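Local coordinates for peptidase M16 domain protein (PDB 4XEA) that probably hydrolyses peptide bonds as a metal-dependent peptidase of the M16 (insulinase) family, and binds a nickel ion in this crystal, at residues A77-A81 / H82-V86; G200-A204 / D205-H209; E213-K217 / K218-E222; R353-I356 / M357-L361; N367-L370 / V371-W374. All coordinates share one frame; numbering follows the deposited sequence. Where two conformers were deposited one is given.

Contact 1: residues A77-A81 / H82-V86; sequences ARFAA and HGASV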
loop_
_atom_site.group_PDB
_atom_site.type_symbol
_atom_site.label_atom_id
_atom_site.label_comp_id
_atom_site.label_asym_id
_atom_site.label_seq_id
_atom_site.Cartn_x
_atom_site.Cartn_y
_atom_site.Cartn_z
ATOM N N ALA A 77 -23.856 -1.849 -1.932
ATOM C CA ALA A 77 -24.585 -1.025 -0.978
ATOM C C ALA A 77 -25.066 -1.830 0.228
ATOM O O ALA A 77 -25.123 -1.306 1.328
ATOM C CB ALA A 77 -25.760 -0.320 -1.653
ATOM N N ARG A 78 -25.389 -3.103 0.023
ATOM C CA ARG A 78 -25.794 -3.977 1.129
ATOM C C ARG A 78 -24.698 -4.059 2.198
ATOM O O ARG A 78 -24.985 -3.942 3.386
ATOM C CB ARG A 78 -26.173 -5.381 0.602
ATOM C CG ARG A 78 -26.610 -6.433 1.666
ATOM C CD ARG A 78 -27.769 -5.952 2.539
ATOM N NE ARG A 78 -28.941 -5.588 1.740
ATOM C CZ ARG A 78 -29.932 -6.415 1.417
ATOM N NH1 ARG A 78 -29.937 -7.676 1.829
ATOM N NH2 ARG A 78 -30.934 -5.971 0.671
ATOM N N PHE A 79 -23.443 -4.221 1.778
ATOM C CA PHE A 79 -22.305 -4.122 2.698
ATOM C C PHE A 79 -22.113 -2.720 3.254
ATOM O O PHE A 79 -21.866 -2.562 4.449
ATOM C CB PHE A 79 -20.999 -4.504 2.001
ATOM C CG PHE A 79 -20.911 -5.950 1.684
ATOM C CD1 PHE A 79 -20.513 -6.847 2.643
ATOM C CD2 PHE A 79 -21.253 -6.403 0.440
ATOM C CE1 PHE A 79 -20.476 -8.191 2.357
ATOM C CE2 PHE A 79 -21.185 -7.727 0.133
ATOM C CZ PHE A 79 -20.809 -8.624 1.091
ATOM N N ALA A 80 -22.191 -1.715 2.379
ATOM C CA ALA A 80 -21.871 -0.323 2.741
ATOM C C ALA A 80 -22.883 0.309 3.712
ATOM O O ALA A 80 -22.490 1.009 4.661
ATOM C CB ALA A 80 -21.744 0.524 1.470
ATOM N N ALA A 81 -24.173 0.070 3.467
ATOM C CA ALA A 81 -25.230 0.564 4.348
ATOM C C ALA A 81 -25.088 0.039 5.787
ATOM O O ALA A 81 -25.638 0.636 6.708
ATOM C CB ALA A 81 -26.612 0.201 3.782
ATOM N N HIS A 82 -24.342 -1.056 5.982
ATOM C CA HIS A 82 -24.114 -1.612 7.327
ATOM C C HIS A 82 -22.634 -1.668 7.775
ATOM O O HIS A 82 -22.276 -2.451 8.652
ATOM C CB HIS A 82 -24.788 -2.993 7.432
ATOM C CG HIS A 82 -26.261 -2.950 7.170
ATOM N ND1 HIS A 82 -27.178 -2.625 8.144
ATOM C CD2 HIS A 82 -26.974 -3.165 6.038
ATOM C CE1 HIS A 82 -28.394 -2.653 7.627
ATOM N NE2 HIS A 82 -28.298 -2.975 6.349
ATOM N N GLY A 83 -21.790 -0.817 7.191
ATOM C CA GLY A 83 -20.436 -0.572 7.712
ATOM C C GLY A 83 -19.385 -1.597 7.282
ATOM O O GLY A 83 -18.579 -2.062 8.097
ATOM N N ALA A 84 -19.411 -1.960 6.004
ATOM C CA ALA A 84 -18.386 -2.823 5.407
ATOM C C ALA A 84 -18.295 -2.477 3.946
ATOM O O ALA A 84 -19.177 -1.798 3.415
ATOM C CB ALA A 84 -18.736 -4.322 5.575
ATOM N N SER A 85 -17.237 -2.946 3.301
ATOM C CA SER A 85 -17.131 -2.858 1.845
ATOM C C SER A 85 -16.521 -4.130 1.268
ATOM O O SER A 85 -15.714 -4.794 1.921
ATOM C CB SER A 85 -16.327 -1.632 1.422
ATOM O OG SER A 85 -14.951 -1.886 1.564
ATOM N N VAL A 86 -16.902 -4.429 0.026
ATOM C CA VAL A 86 -16.668 -5.730 -0.595
ATOM C C VAL A 86 -15.887 -5.512 -1.890
ATOM O O VAL A 86 -16.015 -4.472 -2.537
ATOM C CB VAL A 86 -18.000 -6.473 -0.887
ATOM C CG1 VAL A 86 -18.814 -5.744 -1.930
ATOM C CG2 VAL A 86 -17.752 -7.930 -1.343
#
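Two backbone amides close on Phe79 O, Ala84 N at 3.0 Å and His82 N at 3.3 Å, and they arrive from opposite faces of the carbonyl plane. Gly83 N donates to Ala80 O at 3.2 Å along a nearly straight N-H...O line of 170°. The imidazole of His82 turns its edge to Arg78 O, with CD2 3.4 Å from Arg78 O and in the plane of the ring. Outside these lies the apolar layer. Phe79 CG, anti to the carbonyl carbon (chi1 -70°), sets the ring against Val86, whose CB stands over one face, 3.7 Å from the Phe79 centroid, in a CH-pi contact. The small Ala84 methyl packs between Phe79 CB, 4.2 Å from Ala84 CB, and His108 of helix 105-116. Gly83 has positive phi (83°), which residues with a side chain seldom adopt. Ala84 N to Phe79 O and Gly83 N to Ala80 O, with Gly83 as C-prime, make a Schellman motif that ends helix 75-80 and leads into edge strand 84-90 of the six-stranded sheet.

Contact 2: residues G200-A204 / D205-H209; sequences GGFDA and DEIAH
Asp203 OD1 accepts from Glu206 N at 2.8 Å, with an N-H...O angle of 164°, and Asp205 N lies 2.9 Å from Asp203 OD1. The Glu206 amide meets OD1 on its anti side, 34° out of the carboxylate plane. CG of Asp203 stands anti to its own N (chi1 180°), which carries the carboxylate round to the first turn of helix 204-216. Asp203 is thus the N-cap: a short acidic side chain that supplies an acceptor where the first amides have no preceding turn to bond to. The local field of the helix start would probably stabilise its negative charge. Behind the cap regular helix bonding begins, with Ile207 N to Asp203 O at 3.1 Å and Ala208 N to Ala204 O at 3.0 Å. On the buried side, Phe202, just before the cap, meets Ile207 in a hydrophobic staple, CD2 of Phe202 lying 3.6 Å from Ile207 CG1 as the two side chains cross at about a right angle. Both also rest on Ile105, while Phe202 and Ala204 pack against strand 19-24, where the small methyl of Ala204 fits beside Pro24. On the solvent side the carboxylates of Asp203 and Asp205 come near each other, OD1 of Asp203 lying 4.2 Å from Asp205 OD2, but Asp205 has a counter-charge in its salt bridge with Arg10.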
loop_
_atom_site.group_PDB
_atom_site.type_symbol
_atom_site.label_atom_id
_atom_site.label_comp_id
_atom_site.label_asym_id
_atom_site.label_seq_id
_atom_site.Cartn_x
_atom_site.Cartn_y
_atom_site.Cartn_z
ATOM N N GLY A 200 -10.660 -11.094 12.843
ATOM C CA GLY A 200 -10.860 -9.772 13.421
ATOM C C GLY A 200 -11.845 -9.727 14.573
ATOM O O GLY A 200 -12.055 -10.734 15.279
ATOM N N GLY A 201 -12.446 -8.551 14.760
ATOM C CA GLY A 201 -13.305 -8.263 15.933
ATOM C C GLY A 201 -14.737 -8.754 15.827
ATOM O O GLY A 201 -15.651 -7.966 15.732
ATOM N N PHE A 202 -14.934 -10.064 15.845
ATOM C CA PHE A 202 -16.285 -10.659 15.774
ATOM C C PHE A 202 -16.420 -11.783 16.788
ATOM O O PHE A 202 -15.417 -12.320 17.257
ATOM C CB PHE A 202 -16.548 -11.223 14.382
ATOM C CG PHE A 202 -15.637 -12.401 14.019
ATOM C CD1 PHE A 202 -14.329 -12.192 13.578
ATOM C CD2 PHE A 202 -16.088 -13.707 14.158
ATOM C CE1 PHE A 202 -13.498 -13.263 13.284
ATOM C CE2 PHE A 202 -15.259 -14.792 13.843
ATOM C CZ PHE A 202 -13.962 -14.567 13.402
ATOM N N ASP A 203 -17.659 -12.167 17.086
ATOM C CA ASP A 203 -17.914 -13.250 18.040
ATOM C C ASP A 203 -17.925 -14.527 17.267
ATOM O O ASP A 203 -18.747 -14.694 16.378
ATOM C CB ASP A 203 -19.253 -13.035 18.763
ATOM C CG ASP A 203 -19.557 -14.136 19.751
ATOM O OD1 ASP A 203 -19.664 -15.319 19.370
ATOM O OD2 ASP A 203 -19.681 -13.815 20.925
ATOM N N ALA A 204 -17.006 -15.425 17.587
ATOM C CA ALA A 204 -16.849 -16.649 16.799
ATOM C C ALA A 204 -18.048 -17.610 16.922
ATOM O O ALA A 204 -18.434 -18.270 15.954
ATOM C CB ALA A 204 -15.535 -17.362 17.163
ATOM N N ASP A 205 -18.654 -17.672 18.101
ATOM C CA ASP A 205 -19.814 -18.556 18.302
ATOM C C ASP A 205 -20.991 -18.025 17.479
ATOM O O ASP A 205 -21.720 -18.788 16.858
ATOM C CB ASP A 205 -20.228 -18.631 19.784
ATOM C CG ASP A 205 -19.120 -19.166 20.701
ATOM O OD1 ASP A 205 -18.392 -20.107 20.327
ATOM O OD2 ASP A 205 -19.011 -18.648 21.832
ATOM N N GLU A 206 -21.171 -16.701 17.496
ATOM C CA GLU A 206 -22.257 -16.050 16.756
ATOM C C GLU A 206 -22.123 -16.296 15.258
ATOM O O GLU A 206 -23.086 -16.706 14.599
ATOM C CB GLU A 206 -22.249 -14.539 17.011
ATOM C CG GLU A 206 -23.319 -13.747 16.231
ATOM C CD GLU A 206 -23.013 -12.246 16.144
ATOM O OE1 GLU A 206 -21.886 -11.822 16.512
ATOM O OE2 GLU A 206 -23.913 -11.493 15.710
ATOM N N ILE A 207 -20.927 -16.066 14.721
ATOM C CA ILE A 207 -20.730 -16.152 13.290
ATOM C C ILE A 207 -20.756 -17.616 12.800
ATOM O O ILE A 207 -21.275 -17.900 11.712
ATOM C CB ILE A 207 -19.423 -15.435 12.856
ATOM C CG1 ILE A 207 -19.505 -13.924 13.137
ATOM C CG2 ILE A 207 -19.128 -15.699 11.376
ATOM C CD1 ILE A 207 -20.725 -13.215 12.541
ATOM N N ALA A 208 -20.228 -18.542 13.610
ATOM C CA ALA A 208 -20.253 -19.979 13.259
ATOM C C ALA A 208 -21.669 -20.499 13.110
ATOM O O ALA A 208 -21.943 -21.306 12.237
ATOM C CB ALA A 208 -19.503 -20.804 14.272
ATOM N N HIS A 209 -22.573 -20.017 13.954
ATOM C CA HIS A 209 -23.982 -20.374 13.894
ATOM C C HIS A 209 -24.671 -19.742 12.666
ATOM O O HIS A 209 -25.454 -20.386 11.987
ATOM C CB HIS A 209 -24.637 -19.930 15.214
ATOM C CG HIS A 209 -26.094 -20.228 15.318
ATOM N ND1 HIS A 209 -26.588 -21.512 15.427
ATOM C CD2 HIS A 209 -27.164 -19.402 15.392
ATOM C CE1 HIS A 209 -27.906 -21.465 15.540
ATOM N NE2 HIS A 209 -28.280 -20.196 15.527
#

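Contact 3: residues E213-K217 / K218-E222; sequences ENQAK and KSFKE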
loop_
_atom_site.group_PDB
_atom_site.type_symbol
_atom_site.label_atom_id
_atom_site.label_comp_id
_atom_site.label_asym_id
_atom_site.label_seq_id
_atom_site.Cartn_x
_atom_site.Cartn_y
_atom_site.Cartn_z
ATOM N N GLU A 213 -26.386 -21.975 9.693
ATOM C CA GLU A 213 -27.800 -21.729 9.391
ATOM C C GLU A 213 -28.010 -21.300 7.947
ATOM O O GLU A 213 -28.928 -21.768 7.288
ATOM C CB GLU A 213 -28.407 -20.710 10.363
ATOM C CG GLU A 213 -28.698 -21.306 11.712
ATOM C CD GLU A 213 -29.786 -22.378 11.643
ATOM O OE1 GLU A 213 -29.464 -23.557 11.347
ATOM O OE2 GLU A 213 -30.962 -22.036 11.859
ATOM N N ASN A 214 -27.139 -20.434 7.447
ATOM C CA ASN A 214 -27.221 -19.985 6.065
ATOM C C ASN A 214 -27.065 -21.145 5.083
ATOM O O ASN A 214 -27.826 -21.249 4.121
ATOM C CB ASN A 214 -26.122 -18.928 5.794
ATOM C CG ASN A 214 -26.195 -18.349 4.397
ATOM O OD1 ASN A 214 -25.841 -19.008 3.416
ATOM N ND2 ASN A 214 -26.626 -17.090 4.302
ATOM N N GLN A 215 -26.054 -21.990 5.312
ATOM C CA GLN A 215 -25.783 -23.160 4.471
ATOM C C GLN A 215 -26.828 -24.269 4.603
ATOM O O GLN A 215 -27.196 -24.885 3.599
ATOM C CB GLN A 215 -24.397 -23.728 4.794
ATOM C CG GLN A 215 -23.247 -22.702 4.526
ATOM C CD GLN A 215 -23.192 -22.287 3.075
ATOM O OE1 GLN A 215 -22.496 -22.913 2.268
ATOM N NE2 GLN A 215 -23.945 -21.259 2.718
ATOM N N ALA A 216 -27.310 -24.501 5.828
ATOM C CA ALA A 216 -28.352 -25.513 6.082
ATOM C C ALA A 216 -29.672 -25.204 5.355
ATOM O O ALA A 216 -30.389 -26.119 4.948
ATOM C CB ALA A 216 -28.591 -25.676 7.588
ATOM N N LYS A 217 -29.973 -23.918 5.182
ATOM C CA LYS A 217 -31.185 -23.468 4.483
ATOM C C LYS A 217 -31.119 -23.559 2.961
ATOM O O LYS A 217 -32.130 -23.455 2.291
ATOM C CB LYS A 217 -31.522 -22.030 4.903
ATOM C CG LYS A 217 -32.234 -21.955 6.255
ATOM C CD LYS A 217 -32.240 -20.527 6.829
ATOM C CE LYS A 217 -32.811 -20.499 8.243
ATOM N NZ LYS A 217 -32.335 -19.315 9.033
ATOM N N LYS A 218 -29.928 -23.758 2.413
ATOM C CA LYS A 218 -29.766 -23.898 0.972
ATOM C C LYS A 218 -29.670 -25.366 0.562
ATOM O O LYS A 218 -29.412 -26.241 1.386
ATOM C CB LYS A 218 -28.516 -23.141 0.517
ATOM C CG LYS A 218 -28.618 -21.625 0.775
ATOM C CD LYS A 218 -27.347 -20.862 0.355
ATOM C CE LYS A 218 -27.532 -19.363 0.620
ATOM N NZ LYS A 218 -26.421 -18.548 0.117
ATOM N N SER A 219 -29.859 -25.623 -0.722
ATOM C CA SER A 219 -29.757 -26.979 -1.245
ATOM C C SER A 219 -28.634 -27.091 -2.249
ATOM O O SER A 219 -28.598 -26.392 -3.262
ATOM C CB SER A 219 -31.053 -27.401 -1.904
ATOM O OG SER A 219 -32.009 -27.731 -0.920
ATOM N N PHE A 220 -27.717 -27.993 -1.975
ATOM C CA PHE A 220 -26.605 -28.172 -2.858
ATOM C C PHE A 220 -26.664 -29.534 -3.499
ATOM O O PHE A 220 -27.094 -30.492 -2.885
ATOM C CB PHE A 220 -25.314 -27.993 -2.087
ATOM C CG PHE A 220 -25.196 -26.643 -1.444
ATOM C CD1 PHE A 220 -24.670 -25.571 -2.152
ATOM C CD2 PHE A 220 -25.648 -26.440 -0.148
ATOM C CE1 PHE A 220 -24.571 -24.323 -1.564
ATOM C CE2 PHE A 220 -25.553 -25.207 0.440
ATOM C CZ PHE A 220 -25.012 -24.142 -0.265
ATOM N N LYS A 221 -26.200 -29.578 -4.747
ATOM C CA LYS A 221 -25.951 -30.814 -5.459
ATOM C C LYS A 221 -24.827 -31.616 -4.814
ATOM O O LYS A 221 -24.113 -31.131 -3.917
ATOM C CB LYS A 221 -25.561 -30.515 -6.912
ATOM C CG LYS A 221 -26.740 -30.084 -7.806
ATOM C CD LYS A 221 -26.216 -29.240 -8.984
ATOM C CE LYS A 221 -27.341 -28.744 -9.898
ATOM N NZ LYS A 221 -26.853 -27.564 -10.695
ATOM N N GLU A 222 -24.707 -32.857 -5.277
ATOM C CA GLU A 222 -23.548 -33.676 -4.977
ATOM C C GLU A 222 -22.335 -32.952 -5.479
ATOM O O GLU A 222 -22.394 -32.282 -6.517
ATOM C CB GLU A 222 -23.628 -35.059 -5.650
ATOM C CG GLU A 222 -24.759 -35.932 -5.096
ATOM C CD GLU A 222 -24.846 -35.841 -3.573
ATOM O OE1 GLU A 222 -23.806 -36.037 -2.892
ATOM O OE2 GLU A 222 -25.947 -35.537 -3.059
#
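Lys218 N donates to Gln215 O at 3.2 Å (149°), an i+3 to i bond at the end of helix 204-216 in which the amide approaches from above the carbonyl plane, and from here the chain runs on extended. Lys218 is stretched out beyond CG and lays its methylenes along the last turn, with CG 3.5 Å from Asn214 O and CE 3.3 Å from Asn214 OD1. Its long chain spans that turn to a salt bridge with Asp114 and a hydrogen bond with Gln117. Asn214 OD1 also accepts from Gln215 NE2 at 3.0 Å, the oxygen lying in the amide plane of Gln215, and Asn214 ND2 bonds Asp114. Helix 204-216 is thereby tied at its C-terminal end to helix 105-116 and the loop after it, through these amides and the lysine salt bridge. A bend at chi2 (-61°) folds the Gln215 amide back toward Asn214 OD1 and the Phe220 ring; Asn16 holds its OE1, and Gln117 shares its NE2. The flat Phe220 ring can put its edge to Gln215 O, with CE2 at 3.6 Å, while touching Pro191 and Asn16. Phe220 CZ lies 3.8 Å from Gln215 OE1, the amide and ring planes 52° apart.

Contact 4: residues R353-I356 / M357-L361; sequences RKKI and MGRVL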
loop_
_atom_site.group_PDB
_atom_site.type_symbol
_atom_site.label_atom_id
_atom_site.label_comp_id
_atom_site.label_asym_id
_atom_site.label_seq_id
_atom_site.Cartn_x
_atom_site.Cartn_y
_atom_site.Cartn_z
ATOM N N ARG A 353 17.028 -14.817 6.523
ATOM C CA ARG A 353 16.109 -15.609 7.339
ATOM C C ARG A 353 15.532 -14.750 8.494
ATOM O O ARG A 353 14.325 -14.782 8.743
ATOM C CB ARG A 353 16.817 -16.822 7.924
ATOM C CG ARG A 353 15.903 -17.762 8.683
ATOM C CD ARG A 353 16.459 -18.115 10.074
ATOM N NE ARG A 353 17.672 -18.915 9.985
ATOM C CZ ARG A 353 17.700 -20.188 9.595
ATOM N NH1 ARG A 353 16.575 -20.832 9.272
ATOM N NH2 ARG A 353 18.863 -20.833 9.537
ATOM N N LYS A 354 16.376 -13.980 9.162
ATOM C CA LYS A 354 15.915 -13.126 10.274
ATOM C C LYS A 354 15.013 -11.958 9.819
ATOM O O LYS A 354 14.043 -11.635 10.503
ATOM C CB LYS A 354 17.096 -12.558 11.047
ATOM C CG LYS A 354 16.677 -11.825 12.361
ATOM C CD LYS A 354 17.572 -10.684 12.701
ATOM C CE LYS A 354 18.495 -11.013 13.872
ATOM N NZ LYS A 354 19.174 -12.304 13.614
ATOM N N LYS A 355 15.320 -11.338 8.671
ATOM C CA LYS A 355 14.423 -10.325 8.091
ATOM C C LYS A 355 13.070 -10.928 7.766
ATOM O O LYS A 355 12.040 -10.353 8.095
ATOM C CB LYS A 355 15.029 -9.679 6.827
ATOM C CG LYS A 355 14.180 -8.527 6.209
ATOM C CD LYS A 355 14.605 -8.137 4.781
ATOM C CE LYS A 355 15.922 -7.395 4.703
ATOM N NZ LYS A 355 16.297 -7.104 3.248
ATOM N N ILE A 356 13.060 -12.075 7.099
ATOM C CA ILE A 356 11.805 -12.673 6.652
ATOM C C ILE A 356 10.988 -13.254 7.845
ATOM O O ILE A 356 9.775 -13.206 7.839
ATOM C CB ILE A 356 12.032 -13.733 5.554
ATOM C CG1 ILE A 356 12.716 -13.129 4.298
ATOM C CG2 ILE A 356 10.720 -14.433 5.191
ATOM C CD1 ILE A 356 12.046 -11.899 3.660
HETATM N N MSE A 357 11.651 -13.794 8.856
HETATM C CA MSE A 357 10.963 -14.211 10.091
HETATM C C MSE A 357 10.245 -13.015 10.717
HETATM O O MSE A 357 9.093 -13.124 11.079
HETATM C CB MSE A 357 11.953 -14.839 11.070
HETATM C CG MSE A 357 11.388 -15.149 12.446
HETATM SE SE MSE A 357 10.051 -16.552 12.361
HETATM C CE MSE A 357 11.339 -18.029 12.567
ATOM N N GLY A 358 10.932 -11.880 10.813
ATOM C CA GLY A 358 10.349 -10.643 11.340
ATOM C C GLY A 358 9.175 -10.146 10.502
ATOM O O GLY A 358 8.120 -9.795 11.042
ATOM N N ARG A 359 9.363 -10.137 9.185
ATOM C CA ARG A 359 8.346 -9.677 8.255
ATOM C C ARG A 359 7.071 -10.523 8.404
ATOM O O ARG A 359 5.962 -9.986 8.457
ATOM C CB ARG A 359 8.916 -9.723 6.829
ATOM C CG ARG A 359 8.035 -9.134 5.724
ATOM C CD ARG A 359 8.623 -9.397 4.307
ATOM N NE ARG A 359 9.783 -8.562 3.903
ATOM C CZ ARG A 359 9.998 -7.290 4.247
ATOM N NH1 ARG A 359 11.087 -6.660 3.821
ATOM N NH2 ARG A 359 9.143 -6.637 5.014
ATOM N N VAL A 360 7.236 -11.836 8.494
ATOM C CA VAL A 360 6.116 -12.760 8.708
ATOM C C VAL A 360 5.458 -12.564 10.082
ATOM O O VAL A 360 4.255 -12.423 10.153
ATOM C CB VAL A 360 6.543 -14.229 8.512
ATOM C CG1 VAL A 360 5.402 -15.173 8.814
ATOM C CG2 VAL A 360 7.019 -14.433 7.041
ATOM N N LEU A 361 6.238 -12.542 11.156
ATOM C CA LEU A 361 5.699 -12.243 12.495
ATOM C C LEU A 361 4.855 -10.933 12.512
ATOM O O LEU A 361 3.720 -10.936 13.013
ATOM C CB LEU A 361 6.823 -12.180 13.519
ATOM C CG LEU A 361 7.492 -13.510 13.928
ATOM C CD1 LEU A 361 8.389 -13.267 15.131
ATOM C CD2 LEU A 361 6.477 -14.628 14.239
#
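Met357 N to Arg353 O and Arg359 N to Lys355 O, both 2.9 Å, belong to four consecutive i+4 to i bonds of helix 346-363. Gly358 N to Lys354 O and Val360 N to Ile356 O are the other two. The ends of Arg353 and Lys355 find partners beyond the two segments. Arg353 gives NE to Glu350 in a salt bridge and NH1 to the carbonyls of Leu394 and Met397, while Lys355 NZ reaches Asp280 in a salt bridge and Thr286 in a hydrogen bond. Ile356 CG2, anti to the backbone N, is set beside Val360 CG2 at 4.1 Å. The branched, buried Ile356 also fills against Leu394 of helix 387-396, whereas the long unbranched selenomethionine Met357 reaches Ile391, Leu394 and Gln395. Arg359 is modelled in two conformers; in one it lies alongside Lys355, but that placement is doubtful. The carboxylate of Asp280 probably offsets the positive charge of Lys355 on this cation-rich helix face.

Contact 5: residues N367-L370 / V371-W374; sequences NAFL and VRNW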
loop_
_atom_site.group_PDB
_atom_site.type_symbol
_atom_site.label_atom_id
_atom_site.label_comp_id
_atom_site.label_asym_id
_atom_site.label_seq_id
_atom_site.Cartn_x
_atom_site.Cartn_y
_atom_site.Cartn_z
ATOM N N ASN A 367 -5.210 -8.589 9.881
ATOM C CA ASN A 367 -6.356 -9.434 9.487
ATOM C C ASN A 367 -6.234 -9.850 8.023
ATOM O O ASN A 367 -6.400 -11.023 7.733
ATOM C CB ASN A 367 -7.690 -8.728 9.662
ATOM C CG ASN A 367 -8.089 -8.571 11.115
ATOM O OD1 ASN A 367 -7.784 -9.414 11.961
ATOM N ND2 ASN A 367 -8.787 -7.494 11.403
ATOM N N ALA A 368 -5.964 -8.895 7.133
ATOM C CA ALA A 368 -5.917 -9.195 5.690
ATOM C C ALA A 368 -4.863 -10.255 5.368
ATOM O O ALA A 368 -5.131 -11.197 4.620
ATOM C CB ALA A 368 -5.674 -7.951 4.855
ATOM N N PHE A 369 -3.655 -10.109 5.888
ATOM C CA PHE A 369 -2.625 -11.144 5.673
ATOM C C PHE A 369 -3.042 -12.536 6.213
ATOM O O PHE A 369 -2.992 -13.572 5.499
ATOM C CB PHE A 369 -1.289 -10.687 6.271
ATOM C CG PHE A 369 -0.173 -11.715 6.149
ATOM C CD1 PHE A 369 0.762 -11.612 5.109
ATOM C CD2 PHE A 369 -0.021 -12.723 7.090
ATOM C CE1 PHE A 369 1.815 -12.542 4.994
ATOM C CE2 PHE A 369 1.021 -13.683 6.964
ATOM C CZ PHE A 369 1.945 -13.557 5.910
ATOM N N LEU A 370 -3.474 -12.592 7.467
ATOM C CA LEU A 370 -3.905 -13.853 8.049
ATOM C C LEU A 370 -4.922 -14.567 7.159
ATOM O O LEU A 370 -4.848 -15.783 6.929
ATOM C CB LEU A 370 -4.524 -13.622 9.436
ATOM C CG LEU A 370 -3.561 -13.239 10.532
ATOM C CD1 LEU A 370 -4.298 -12.611 11.729
ATOM C CD2 LEU A 370 -2.743 -14.428 10.938
ATOM N N VAL A 371 -5.880 -13.804 6.660
ATOM C CA VAL A 371 -6.992 -14.382 5.912
ATOM C C VAL A 371 -6.527 -14.828 4.526
ATOM O O VAL A 371 -6.708 -15.981 4.157
ATOM C CB VAL A 371 -8.183 -13.361 5.816
ATOM C CG1 VAL A 371 -9.175 -13.847 4.780
ATOM C CG2 VAL A 371 -8.862 -13.182 7.211
ATOM N N ARG A 372 -5.923 -13.896 3.780
ATOM C CA ARG A 372 -5.446 -14.127 2.412
ATOM C C ARG A 372 -4.532 -15.344 2.352
ATOM O O ARG A 372 -4.675 -16.214 1.496
ATOM C CB ARG A 372 -4.676 -12.907 1.882
ATOM C CG ARG A 372 -5.321 -12.147 0.705
ATOM C CD ARG A 372 -4.444 -10.988 0.179
ATOM N NE ARG A 372 -3.008 -11.204 0.394
ATOM C CZ ARG A 372 -2.261 -10.483 1.229
ATOM N NH1 ARG A 372 -2.800 -9.485 1.920
ATOM N NH2 ARG A 372 -0.974 -10.753 1.375
ATOM N N ASN A 373 -3.584 -15.400 3.274
ATOM C CA ASN A 373 -2.649 -16.531 3.315
ATOM C C ASN A 373 -3.230 -17.866 3.759
ATOM O O ASN A 373 -2.893 -18.915 3.180
ATOM C CB ASN A 373 -1.415 -16.142 4.072
ATOM C CG ASN A 373 -0.578 -15.194 3.258
ATOM O OD1 ASN A 373 0.141 -15.633 2.412
ATOM N ND2 ASN A 373 -0.789 -13.903 3.402
ATOM N N TRP A 374 -4.151 -17.848 4.708
ATOM C CA TRP A 374 -4.838 -19.086 5.109
ATOM C C TRP A 374 -5.558 -19.647 3.888
ATOM O O TRP A 374 -5.400 -20.839 3.526
ATOM C CB TRP A 374 -5.842 -18.871 6.270
ATOM C CG TRP A 374 -5.950 -20.087 7.109
ATOM C CD1 TRP A 374 -5.338 -20.281 8.297
ATOM C CD2 TRP A 374 -6.688 -21.287 6.831
ATOM N NE1 TRP A 374 -5.641 -21.509 8.791
ATOM C CE2 TRP A 374 -6.422 -22.179 7.878
ATOM C CE3 TRP A 374 -7.506 -21.714 5.773
ATOM C CZ2 TRP A 374 -6.998 -23.469 7.951
ATOM C CZ3 TRP A 374 -8.072 -23.022 5.820
ATOM C CH2 TRP A 374 -7.783 -23.886 6.876
#
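Asn373 and Phe369 sit one turn apart near the start of helix 367-379, which packs on strands 31-37 and 194-200 of the six-stranded mixed sheet. The backbone bonds are those of a regular alpha-helix: Val371 N to Asn367 O, Arg372 N to Ala368 O, Trp374 N to Leu370 O, and Asn373 N to Phe369 O, the last at 2.9 Å. Phe369 O takes a second donor as well, Asn373 ND2 at 3.1 Å (159°), with the oxygen almost exactly in the amide plane. This side-chain bond limits the rotation of the Asn373 amide; a short amide suits this place because it can reach back to the carbonyl one turn earlier. Asn367 spends its own amide beyond the helix, OD1 on Arg25 and ND2 on Gln30. Among the apolar groups, Val371 faces the sheet and packs on Val197 and Ala199, its compact branched side chain suiting a helix-sheet interface, while Leu370 and Phe369 turn to Phe387, and Trp374 stacks edge-to-face with Phe385. Between polar and apolar kinds falls the ring of Phe369, where CG anti to the backbone N (chi1 178°) brings the ring under the Asn373 amide. Over one of its faces, 3.2 Å above the plane and displaced towards the rim, stands Asn373 ND2, at 3.3 Å from both Phe369 CD1 and CE1.

In the fold
Contacts 2 and 3 mark the two ends of helix 204-216, the first a capped start, the second an end pinned by amides and a lysine; contact 1 likewise ends a helix, but by backbone geometry and glycine. Contacts 4 and 5 lie inside successive helices 346-363 and 367-379, their nearest atoms about 5 Å apart. Contact 5, with half its touching residues buried, is nearest the chain's centre, whereas contacts 3 and 4 are surface contacts whose lysines pair with acidic residues outside. Contacts 2 and 5 touch where Gly200 CA meets Asn367 OD1 at 3.4 Å. Lys354 packs on Ala81 of the second subunit, so contact 4 of one chain meets contact 1 of the other.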